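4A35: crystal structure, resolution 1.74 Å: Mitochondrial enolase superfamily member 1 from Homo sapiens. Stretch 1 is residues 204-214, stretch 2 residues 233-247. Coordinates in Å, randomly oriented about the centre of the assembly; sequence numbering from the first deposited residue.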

ATOM      1  N   THR A 204      14.047  16.494  31.697  1.00 27.92           N
ATOM      2  CA  THR A 204      14.668  15.606  30.695  1.00 28.61           C
ATOM      3  C   THR A 204      14.827  16.323  29.340  1.00 29.46           C
ATOM      4  O   THR A 204      15.887  16.257  28.694  1.00 27.87           O
ATOM      5  N   LEU A 205      13.742  16.982  28.905  1.00 24.01           N
ATOM      6  CA  LEU A 205      13.766  17.660  27.605  1.00 22.68           C
ATOM      7  C   LEU A 205      14.793  18.818  27.628  1.00 24.81           C
ATOM      8  O   LEU A 205      15.518  18.989  26.640  1.00 24.03           O
ATOM      9  N   LYS A 206      14.856  19.600  28.752  1.00 23.93           N
ATOM     10  CA  LYS A 206      15.850  20.677  28.843  1.00 25.49           C
ATOM     11  C   LYS A 206      17.281  20.103  28.751  1.00 30.38           C
ATOM     12  O   LYS A 206      18.124  20.695  28.087  1.00 31.38           O
ATOM     13  N   GLN A 207      17.532  18.946  29.392  1.00 29.37           N
ATOM     14  CA  GLN A 207      18.846  18.263  29.391  1.00 30.56           C
ATOM     15  C   GLN A 207      19.256  17.834  27.960  1.00 31.78           C
ATOM     16  O   GLN A 207      20.388  18.111  27.530  1.00 31.87           O
ATOM     17  N   LEU A 208      18.326  17.204  27.220  1.00 27.66           N
ATOM     18  CA  LEU A 208      18.589  16.769  25.826  1.00 26.37           C
ATOM     19  C   LEU A 208      18.893  17.958  24.906  1.00 30.76           C
ATOM     20  O   LEU A 208      19.847  17.897  24.108  1.00 28.71           O
ATOM     21  N   CYS A 209      18.113  19.040  25.052  1.00 26.77           N
ATOM     22  CA  CYS A 209      18.314  20.292  24.293  1.00 28.28           C
ATOM     23  C   CYS A 209      19.698  20.880  24.566  1.00 30.97           C
ATOM     24  O   CYS A 209      20.439  21.170  23.626  1.00 26.32           O
ATOM     25  N   ALA A 210      20.046  21.054  25.867  1.00 30.05           N
ATOM     26  CA  ALA A 210      21.334  21.600  26.272  1.00 31.23           C
ATOM     27  C   ALA A 210      22.477  20.768  25.708  1.00 32.71           C
ATOM     28  O   ALA A 210      23.445  21.338  25.188  1.00 31.58           O
ATOM     29  N   GLN A 211      22.360  19.431  25.767  1.00 31.08           N
ATOM     30  CA  GLN A 211      23.423  18.551  25.251  1.00 32.00           C
ATOM     31  C   GLN A 211      23.558  18.710  23.712  1.00 32.21           C
ATOM     32  O   GLN A 211      24.670  18.911  23.202  1.00 31.57           O
ATOM     33  N   ALA A 212      22.426  18.702  22.983  1.00 28.28           N
ATOM     34  CA  ALA A 212      22.435  18.893  21.524  1.00 27.13           C
ATOM     35  C   ALA A 212      23.064  20.256  21.168  1.00 28.41           C
ATOM     36  O   ALA A 212      23.947  20.319  20.311  1.00 27.26           O
ATOM     37  N   LEU A 213      22.647  21.342  21.873  1.00 25.41           N
ATOM     38  CA  LEU A 213      23.211  22.679  21.596  1.00 26.87           C
ATOM     39  C   LEU A 213      24.748  22.696  21.823  1.00 33.69           C
ATOM     40  O   LEU A 213      25.503  23.214  20.983  1.00 33.68           O
ATOM     41  N   LYS A 214      25.193  22.080  22.939  1.00 32.56           N
ATOM     42  CA  LYS A 214      26.618  21.952  23.303  1.00 34.23           C
ATOM     43  C   LYS A 214      27.383  21.170  22.194  1.00 40.49           C
ATOM     44  O   LYS A 214      28.465  21.616  21.773  1.00 41.43           O
ATOM     45  N   ARG A 233       3.631  22.812  25.734  1.00 30.08           N
ATOM     46  CA  ARG A 233       4.625  22.654  26.807  1.00 31.87           C
ATOM     47  C   ARG A 233       6.033  22.346  26.219  1.00 33.17           C
ATOM     48  O   ARG A 233       6.998  23.022  26.573  1.00 32.79           O
ATOM     49  N   ARG A 234       6.141  21.327  25.340  1.00 29.38           N
ATOM     50  CA  ARG A 234       7.423  20.898  24.798  1.00 28.44           C
ATOM     51  C   ARG A 234       8.000  21.871  23.750  1.00 29.66           C
ATOM     52  O   ARG A 234       9.222  22.051  23.708  1.00 27.75           O
ATOM     53  N   CYS A 235       7.146  22.476  22.891  1.00 27.60           N
ATOM     54  CA  CYS A 235       7.609  23.439  21.892  1.00 26.07           C
ATOM     55  C   CYS A 235       8.127  24.686  22.604  1.00 29.56           C
ATOM     56  O   CYS A 235       9.160  25.206  22.208  1.00 30.24           O
ATOM     57  N   GLN A 236       7.462  25.108  23.691  1.00 26.88           N
ATOM     58  CA  GLN A 236       7.911  26.264  24.505  1.00 28.16           C
ATOM     59  C   GLN A 236       9.324  26.009  25.077  1.00 32.78           C
ATOM     60  O   GLN A 236      10.215  26.852  24.926  1.00 33.32           O
ATOM     61  N   ILE A 237       9.535  24.837  25.654  1.00 31.12           N
ATOM     62  CA  ILE A 237      10.844  24.471  26.221  1.00 31.04           C
ATOM     63  C   ILE A 237      11.919  24.487  25.122  1.00 34.72           C
ATOM     64  O   ILE A 237      12.978  25.087  25.320  1.00 36.04           O
ATOM     65  N   ILE A 238      11.653  23.850  23.968  1.00 29.45           N
ATOM     66  CA  ILE A 238      12.676  23.782  22.927  1.00 27.51           C
ATOM     67  C   ILE A 238      12.971  25.190  22.383  1.00 31.50           C
ATOM     68  O   ILE A 238      14.133  25.576  22.301  1.00 27.77           O
ATOM     69  N   ARG A 239      11.928  25.932  22.000  1.00 32.46           N
ATOM     70  CA  ARG A 239      12.082  27.269  21.427  1.00 33.53           C
ATOM     71  C   ARG A 239      12.818  28.225  22.408  1.00 38.87           C
ATOM     72  O   ARG A 239      13.674  28.976  21.938  1.00 39.94           O
ATOM     73  N   ASP A 240      12.603  28.103  23.741  1.00 33.85           N
ATOM     74  CA  ASP A 240      13.313  28.894  24.752  1.00 36.69           C
ATOM     75  C   ASP A 240      14.788  28.470  24.885  1.00 42.75           C
ATOM     76  O   ASP A 240      15.620  29.323  25.210  1.00 44.78           O
ATOM     77  N   MET A 241      15.099  27.155  24.707  1.00 36.50           N
ATOM     78  CA  MET A 241      16.481  26.638  24.802  1.00 35.04           C
ATOM     79  C   MET A 241      17.273  27.021  23.562  1.00 36.48           C
ATOM     80  O   MET A 241      18.428  27.417  23.679  1.00 38.68           O
ATOM     81  N   ILE A 242      16.672  26.855  22.368  1.00 30.86           N
ATOM     82  CA  ILE A 242      17.364  27.047  21.086  1.00 29.25           C
ATOM     83  C   ILE A 242      17.334  28.509  20.569  1.00 33.10           C
ATOM     84  O   ILE A 242      18.174  28.862  19.741  1.00 33.06           O
ATOM     85  N   GLY A 243      16.407  29.335  21.048  1.00 31.38           N
ATOM     86  CA  GLY A 243      16.321  30.722  20.590  1.00 32.89           C
ATOM     87  C   GLY A 243      15.567  30.892  19.267  1.00 38.81           C
ATOM     88  O   GLY A 243      15.274  29.902  18.573  1.00 38.99           O
ATOM     89  N   PRO A 244      15.288  32.152  18.849  1.00 37.13           N
ATOM     90  CA  PRO A 244      14.511  32.379  17.602  1.00 36.49           C
ATOM     91  C   PRO A 244      15.267  32.172  16.277  1.00 39.07           C
ATOM     92  O   PRO A 244      14.618  31.947  15.262  1.00 40.38           O
ATOM     93  N   GLU A 245      16.587  32.320  16.245  1.00 35.70           N
ATOM     94  CA  GLU A 245      17.347  32.189  14.997  1.00 36.10           C
ATOM     95  C   GLU A 245      17.553  30.706  14.574  1.00 40.27           C
ATOM     96  O   GLU A 245      17.948  30.474  13.419  1.00 43.17           O
ATOM     97  N   LYS A 246      17.329  29.728  15.495  1.00 30.86           N
ATOM     98  CA  LYS A 246      17.543  28.289  15.189  1.00 27.70           C
ATOM     99  C   LYS A 246      16.267  27.640  14.568  1.00 29.61           C
ATOM    100  O   LYS A 246      15.140  28.096  14.790  1.00 30.84           O
ATOM    101  N   THR A 247      16.466  26.597  13.717  1.00 25.52           N
ATOM    102  CA  THR A 247      15.420  25.939  12.989  1.00 23.10           C
ATOM    103  C   THR A 247      14.688  24.922  13.846  1.00 24.28           C
ATOM    104  O   THR A 247      15.293  24.041  14.455  1.00 24.09           O
TER

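The two helices, 204-214 and 233-242, run in roughly the same direction, with 32° between their N-to-C vectors and a closest axial approach of 9.8 Å. That spacing leaves room for one interlocking layer of side chains, and the contact buries 529 Å² in total. No hydrogen bond crosses it, so the packing is the whole of the direct interaction.

At its centre lies C209, whose CA is 6.6 Å from the CA of M241. The CA-to-CB bond of C209 points toward the second helix, and chi1 in m sets SG 3.8 Å from CG1 of I238, while CB lies 3.8 Å from CG of M241. M241 also points toward its partner helix and acts as a knob, sitting among K206, C209, A210 and L213. Its chi angles are m, m, m, a curled conformation that folds the thioether over the first helix: CE lies 3.7 Å from CB of A210, 3.6 Å from N of A210 and 3.4 Å from the backbone O of K206.

One turn toward the N terminus, L205 points inward with chi1 t and chi2 p. L205 CD2 is 3.8 Å from I237 CG2 and 3.7 Å from R234 CB; I238 CG1 is shared by both methyls, 4.0 Å from L205 CD1 and 4.1 Å from L205 CD2. I237 and I238 both adopt m, t, but I237 points toward the first helix and I238 sideways, so I238 meets L205 and C209 from the flank.

At the other end L213 (m, t) points in. Its CD1 reaches 3.3 Å from the carbonyl O of M241, a close approach to backbone, and CD2 is 4.1 Å from CG2 of I242.

Farther out, lysines contribute mainly through their aliphatic portions. K206 is directed sideways, and its CG lies 3.7 Å from I237 CG2; with chi2 to chi4 all t, the extended chain carries NZ away from that contact. K246, beyond the helix, places CD 3.8 Å from L213 CD2. Its chi4 is p, and NZ forms a salt bridge with E245 OE2 at 2.7 Å and a hydrogen bond to I242 O at 3.3 Å, so its charge is met within its own stretch.

The turn supporting K246 starts at G243, whose positive phi of 82° ends the helical conformation. R239 braces it: NH1 donates to G243 O at 2.9 Å and to K246 O at 2.8 Å.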

ATOM      1  CB  THR A 204      13.828  14.341  30.509  1.00 30.51           C
ATOM      2  OG1 THR A 204      13.872  13.575  31.706  1.00 34.37           O
ATOM      3  CG2 THR A 204      14.319  13.493  29.352  1.00 22.96           C
ATOM      4  CB  LEU A 205      12.367  18.159  27.239  1.00 21.82           C
ATOM      5  CG  LEU A 205      12.227  18.907  25.922  1.00 24.32           C
ATOM      6  CD1 LEU A 205      12.745  18.093  24.758  1.00 25.18           C
ATOM      7  CD2 LEU A 205      10.768  19.329  25.720  1.00 21.34           C
ATOM      8  CB  LYS A 206      15.675  21.514  30.134  1.00 30.04           C
ATOM      9  CG  LYS A 206      14.374  22.307  30.158  1.00 36.97           C
ATOM     10  CD  LYS A 206      13.995  22.754  31.568  1.00 44.05           C
ATOM     11  CE  LYS A 206      12.729  23.582  31.542  1.00 47.94           C
ATOM     12  NZ  LYS A 206      12.334  24.078  32.903  1.00 44.50           N
ATOM     13  CB  GLN A 207      18.817  17.054  30.339  1.00 32.61           C
ATOM     14  CG  GLN A 207      18.894  17.471  31.819  1.00 64.40           C
ATOM     15  CD  GLN A 207      18.696  16.374  32.850  1.00 86.91           C
ATOM     16  OE1 GLN A 207      17.831  15.491  32.743  1.00 79.28           O
ATOM     17  NE2 GLN A 207      19.442  16.475  33.933  1.00 84.91           N
ATOM     18  CB  LEU A 208      17.412  15.983  25.282  1.00 25.61           C
ATOM     19  CG  LEU A 208      17.166  14.641  25.964  1.00 29.34           C
ATOM     20  CD1 LEU A 208      15.807  14.126  25.574  1.00 27.75           C
ATOM     21  CD2 LEU A 208      18.285  13.634  25.633  1.00 31.27           C
ATOM     22  CB  CYS A 209      17.223  21.299  24.621  1.00 29.70           C
ATOM     23  SG  CYS A 209      15.620  20.888  23.901  1.00 33.52           S
ATOM     24  CB  ALA A 210      21.420  21.666  27.801  1.00 32.62           C
ATOM     25  CB  GLN A 211      23.174  17.087  25.649  1.00 34.13           C
ATOM     26  CG  GLN A 211      24.287  16.132  25.223  1.00 36.54           C
ATOM     27  CD  GLN A 211      25.595  16.394  25.947  1.00 56.14           C
ATOM     28  OE1 GLN A 211      25.677  16.347  27.182  1.00 53.34           O
ATOM     29  NE2 GLN A 211      26.653  16.674  25.188  1.00 44.06           N
ATOM     30  CB  ALA A 212      21.009  18.808  20.981  1.00 26.88           C
ATOM     31  CB  LEU A 213      22.526  23.740  22.459  1.00 27.14           C
ATOM     32  CG  LEU A 213      21.082  24.075  22.075  1.00 29.83           C
ATOM     33  CD1 LEU A 213      20.387  24.820  23.203  1.00 30.91           C
ATOM     34  CD2 LEU A 213      20.996  24.820  20.703  1.00 27.70           C
ATOM     35  CB  LYS A 214      26.717  21.259  24.677  1.00 35.25           C
ATOM     36  CG  LYS A 214      28.118  20.998  25.201  1.00 48.50           C
ATOM     37  CD  LYS A 214      28.052  20.093  26.440  1.00 56.08           C
ATOM     38  CE  LYS A 214      29.433  19.782  26.990  1.00 69.21           C
ATOM     39  NZ  LYS A 214      29.409  18.651  27.960  1.00 76.05           N
ATOM     40  CB  ARG A 233       4.211  21.524  27.801  1.00 32.92           C
ATOM     41  CG  ARG A 233       5.357  21.026  28.742  1.00 35.21           C
ATOM     42  CD  ARG A 233       4.943  19.839  29.601  1.00 34.71           C
ATOM     43  NE  ARG A 233       5.047  18.547  28.906  1.00 32.47           N
ATOM     44  CZ  ARG A 233       6.122  17.750  28.904  1.00 41.17           C
ATOM     45  NH1 ARG A 233       7.239  18.116  29.544  1.00 28.49           N
ATOM     46  NH2 ARG A 233       6.091  16.584  28.261  1.00 30.79           N
ATOM     47  CB  ARG A 234       7.355  19.455  24.257  1.00 28.34           C
ATOM     48  CG  ARG A 234       7.136  18.398  25.374  1.00 30.39           C
ATOM     49  CD  ARG A 234       7.159  16.984  24.811  1.00 33.42           C
ATOM     50  NE  ARG A 234       5.980  16.839  23.983  1.00 27.79           N
ATOM     51  CZ  ARG A 234       5.995  16.710  22.663  1.00 36.95           C
ATOM     52  NH1 ARG A 234       7.153  16.564  22.014  1.00 27.65           N
ATOM     53  NH2 ARG A 234       4.857  16.706  21.980  1.00 26.93           N
ATOM     54  CB  CYS A 235       6.500  23.776  20.896  1.00 23.85           C
ATOM     55  SG  CYS A 235       6.144  22.445  19.736  1.00 25.30           S
ATOM     56  CB  GLN A 236       6.932  26.579  25.644  1.00 29.93           C
ATOM     57  CG  GLN A 236       7.227  27.925  26.348  1.00 35.01           C
ATOM     58  CD  GLN A 236       7.057  29.090  25.403  1.00 43.35           C
ATOM     59  OE1 GLN A 236       5.978  29.340  24.889  1.00 36.63           O
ATOM     60  NE2 GLN A 236       8.128  29.773  25.085  1.00 41.08           N
ATOM     61  CB  ILE A 237      10.789  23.112  26.972  1.00 33.48           C
ATOM     62  CG1 ILE A 237      10.021  23.268  28.309  1.00 35.22           C
ATOM     63  CG2 ILE A 237      12.204  22.517  27.191  1.00 32.62           C
ATOM     64  CD1 ILE A 237       9.454  22.024  28.844  1.00 38.71           C
ATOM     65  CB  ILE A 238      12.295  22.778  21.812  1.00 27.84           C
ATOM     66  CG1 ILE A 238      12.198  21.337  22.406  1.00 27.13           C
ATOM     67  CG2 ILE A 238      13.316  22.834  20.664  1.00 27.04           C
ATOM     68  CD1 ILE A 238      11.503  20.308  21.372  1.00 34.07           C
ATOM     69  CB  ARG A 239      10.711  27.820  20.939  1.00 34.20           C
ATOM     70  CG  ARG A 239      10.759  29.142  20.166  1.00 44.07           C
ATOM     71  CD  ARG A 239      11.813  29.182  19.079  1.00 34.60           C
ATOM     72  NE  ARG A 239      11.281  28.819  17.769  1.00 26.97           N
ATOM     73  CZ  ARG A 239      12.034  28.660  16.695  1.00 33.52           C
ATOM     74  NH1 ARG A 239      13.358  28.760  16.783  1.00 26.37           N
ATOM     75  NH2 ARG A 239      11.475  28.373  15.523  1.00 24.45           N
ATOM     76  CB  ASP A 240      12.640  28.774  26.127  1.00 39.06           C
ATOM     77  CG  ASP A 240      11.288  29.468  26.271  1.00 43.86           C
ATOM     78  OD1 ASP A 240      10.929  30.301  25.370  1.00 43.54           O
ATOM     79  OD2 ASP A 240      10.567  29.151  27.241  1.00 45.31           O
ATOM     80  CB  MET A 241      16.542  25.097  24.955  1.00 36.66           C
ATOM     81  CG  MET A 241      16.051  24.503  26.287  1.00 41.91           C
ATOM     82  SD  MET A 241      17.020  24.860  27.763  1.00 49.80           S
ATOM     83  CE  MET A 241      18.569  24.011  27.373  1.00 45.34           C
ATOM     84  CB  ILE A 242      16.878  26.034  19.996  1.00 28.82           C
ATOM     85  CG1 ILE A 242      15.498  26.414  19.372  1.00 25.19           C
ATOM     86  CG2 ILE A 242      16.896  24.584  20.550  1.00 28.83           C
ATOM     87  CD1 ILE A 242      15.114  25.591  18.083  1.00 27.51           C
ATOM     88  CB  PRO A 244      14.107  33.865  17.724  1.00 40.12           C
ATOM     89  CG  PRO A 244      15.238  34.490  18.526  1.00 44.57           C
ATOM     90  CD  PRO A 244      15.561  33.429  19.556  1.00 39.89           C
ATOM     91  CB  GLU A 245      18.711  32.915  15.087  1.00 38.92           C
ATOM     92  CG  GLU A 245      19.850  32.128  15.734  0.50 47.25           C
ATOM     93  CD  GLU A 245      19.875  31.936  17.244  1.00 69.74           C
ATOM     94  OE1 GLU A 245      18.944  32.398  17.948  1.00 65.53           O
ATOM     95  OE2 GLU A 245      20.853  31.318  17.723  1.00 55.31           O
ATOM     96  CB  LYS A 246      18.067  27.532  16.434  1.00 24.92           C
ATOM     97  CG  LYS A 246      19.491  27.970  16.784  1.00 28.60           C
ATOM     98  CD  LYS A 246      20.217  27.112  17.818  1.00 34.50           C
ATOM     99  CE  LYS A 246      21.537  27.758  18.191  1.00 32.05           C
ATOM    100  NZ  LYS A 246      21.343  29.015  18.996  1.00 29.95           N
ATOM    101  CB  THR A 247      15.963  25.241  11.710  1.00 27.35           C
ATOM    102  OG1 THR A 247      16.686  26.203  10.936  1.00 29.34           O
ATOM    103  CG2 THR A 247      14.848  24.620  10.854  1.00 25.69           C
TER